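Local coordinates for protein spore germination lipase LipC (PDB 6NKD) that probably hydrolyses lipid esters as a GDSL-family lipase, with a likely role in spore germination, at residues 31-34 against 35-39. Residues are numbered along the deposited sequence; the frame is centred on the assembly and turned at random.
Sequences RKME and EDLNE. With SO4 (sulfate ion), chain D.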
loop_
_atom_site.group_PDB
_atom_site.type_symbol
_atom_site.label_atom_id
_atom_site.label_comp_id
_atom_site.label_asym_id
_atom_site.label_seq_id
_atom_site.Cartn_x
_atom_site.Cartn_y
_atom_site.Cartn_z
ATOM N N ARG A 31 -3.465 -22.626 8.575
ATOM C CA ARG A 31 -2.477 -23.691 8.440
ATOM C C ARG A 31 -2.566 -24.679 9.596
ATOM O O ARG A 31 -2.458 -25.894 9.392
ATOM C CB ARG A 31 -1.073 -23.093 8.344
ATOM C CG ARG A 31 0.043 -24.123 8.372
ATOM C CD ARG A 31 1.372 -23.510 7.964
ATOM N NE ARG A 31 1.356 -23.062 6.575
ATOM C CZ ARG A 31 2.416 -22.581 5.934
ATOM N NH1 ARG A 31 3.583 -22.485 6.556
ATOM N NH2 ARG A 31 2.310 -22.197 4.668
ATOM N N LYS A 32 -2.765 -24.178 10.817
ATOM C CA LYS A 32 -2.894 -25.069 11.964
ATOM C C LYS A 32 -4.208 -25.836 11.929
ATOM O O LYS A 32 -4.273 -26.973 12.408
ATOM C CB LYS A 32 -2.775 -24.272 13.262
ATOM C CG LYS A 32 -1.474 -23.504 13.383
ATOM C CD LYS A 32 -1.383 -22.760 14.697
ATOM C CE LYS A 32 -0.141 -21.891 14.726
ATOM N NZ LYS A 32 0.657 -22.117 15.957
HETATM N N MSE A 33 -5.254 -25.237 11.368
HETATM C CA MSE A 33 -6.538 -25.907 11.207
HETATM C C MSE A 33 -6.389 -27.112 10.288
HETATM O O MSE A 33 -6.933 -28.181 10.560
HETATM C CB MSE A 33 -7.582 -24.939 10.651
HETATM C CG MSE A 33 -8.993 -25.490 10.612
HETATM SE SE MSE A 33 -10.208 -24.279 9.690
HETATM C CE MSE A 33 -9.845 -22.655 10.703
ATOM N N GLU A 34 -5.644 -26.924 9.193
ATOM C CA GLU A 34 -5.355 -28.034 8.292
ATOM C C GLU A 34 -4.538 -29.111 8.992
ATOM O O GLU A 34 -4.765 -30.309 8.787
ATOM C CB GLU A 34 -4.609 -27.532 7.055
ATOM C CG GLU A 34 -5.377 -26.537 6.204
ATOM C CD GLU A 34 -4.579 -26.070 5.001
ATOM O OE1 GLU A 34 -3.361 -26.344 4.954
ATOM O OE2 GLU A 34 -5.169 -25.435 4.101
ATOM N N GLU A 35 -3.579 -28.699 9.825
ATOM C CA GLU A 35 -2.706 -29.659 10.490
ATOM C C GLU A 35 -3.456 -30.456 11.551
ATOM O O GLU A 35 -3.210 -31.655 11.723
ATOM C CB GLU A 35 -1.511 -28.924 11.099
ATOM C CG GLU A 35 -0.478 -29.816 11.763
ATOM C CD GLU A 35 0.781 -29.056 12.135
ATOM O OE1 GLU A 35 1.890 -29.577 11.880
ATOM O OE2 GLU A 35 0.664 -27.933 12.671
ATOM N N ASP A 36 -4.384 -29.814 12.266
ATOM C CA ASP A 36 -5.101 -30.484 13.345
ATOM C C ASP A 36 -6.256 -31.345 12.850
ATOM O O ASP A 36 -6.691 -32.245 13.577
ATOM C CB ASP A 36 -5.634 -29.458 14.347
ATOM C CG ASP A 36 -4.529 -28.656 15.004
ATOM O OD1 ASP A 36 -3.389 -29.159 15.075
ATOM O OD2 ASP A 36 -4.804 -27.522 15.451
ATOM N N LEU A 37 -6.764 -31.092 11.647
ATOM C CA LEU A 37 -7.889 -31.844 11.108
ATOM C C LEU A 37 -7.519 -32.682 9.893
ATOM O O LEU A 37 -8.363 -33.442 9.404
ATOM C CB LEU A 37 -9.037 -30.892 10.753
ATOM C CG LEU A 37 -9.524 -29.998 11.897
ATOM C CD1 LEU A 37 -10.728 -29.176 11.469
ATOM C CD2 LEU A 37 -9.846 -30.828 13.132
ATOM N N ASN A 38 -6.286 -32.567 9.398
ATOM C CA ASN A 38 -5.801 -33.344 8.257
ATOM C C ASN A 38 -6.715 -33.168 7.045
ATOM O O ASN A 38 -7.207 -34.132 6.455
ATOM C CB ASN A 38 -5.653 -34.823 8.626
ATOM C CG ASN A 38 -4.678 -35.555 7.724
ATOM O OD1 ASN A 38 -4.366 -35.098 6.624
ATOM N ND2 ASN A 38 -4.188 -36.700 8.187
ATOM N N GLU A 39 -6.941 -31.909 6.675
ATOM C CA GLU A 39 -7.812 -31.589 5.554
ATOM C C GLU A 39 -7.502 -30.178 5.074
ATOM O O GLU A 39 -7.331 -29.266 5.887
ATOM C CB GLU A 39 -9.290 -31.713 5.948
ATOM C CG GLU A 39 -10.265 -31.489 4.806
ATOM C CD GLU A 39 -11.686 -31.870 5.174
ATOM O OE1 GLU A 39 -11.886 -32.427 6.274
ATOM O OE2 GLU A 39 -12.600 -31.615 4.364
HETATM S S SO4 D . -1.162 -23.267 3.667
HETATM O O1 SO4 D . -2.255 -23.154 2.705
HETATM O O2 SO4 D . -1.264 -22.186 4.643
HETATM O O3 SO4 D . -1.249 -24.551 4.357
HETATM O O4 SO4 D . 0.117 -23.175 2.971
#
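With Met33 CG trans to its own N (chi1 -173°) and Leu37 CG trans to its carbonyl carbon (chi1 -56°), Met33 CG, four residues before, comes to 4.2 Å from Leu37 CD1. The two side chains, Met33 modelled as selenomethionine, run obliquely to each other and rest on Tyr207; Met33 also touches Tyr5 and Leu37 touches Leu3, both on strand 3-9. Along the backbone, Glu35 N, Asp36 N and Leu37 N bond to the carbonyl oxygens four residues back, the shortest being Asp36 N to Lys32 O at 2.8 Å. The helix ends at Leu37; Asn38 (phi 55°) takes a left-handed conformation just after it. There Glu34 O receives two weak bonds, from Asn38 N at 2.8 Å, poorly directed, and from Glu39 N at 3.4 Å. The turn also sets Glu39 O 3.3 Å from Glu34 CA, a CA-H...O contact, and close against Glu34 CB and CG. Beyond them the extended Glu34 side chain carries OE2 to Lys30 and to Val41 N. An alanine in place of Glu34 would remove that carboxylate and is likely to leave Val41 N and Lys30 without this partner. Arg31 presents a guanidinium edge to the sulfate, probably from the crystallisation liquor, NH2 reaching O4 at 2.9 Å and NE bonding weakly to O2; NH2 also salt-bridges Glu67 of the second subunit, whose Gln68 hydrogen-bonds the sulfate. Arg203 salt-bridges Glu35 and Asp36, Tyr207 OH hydrogen-bonds Asp36 OD2, and Lys32 salt-bridges Glu196. Chemically, then, an apolar face seats the end of helix 25-37, in the crossover between adjacent parallel strands 3-9 and 41-47 and away from the predicted catalytic residues, while charged groups tie its flanks to helix 192-204 and the neighbouring subunit.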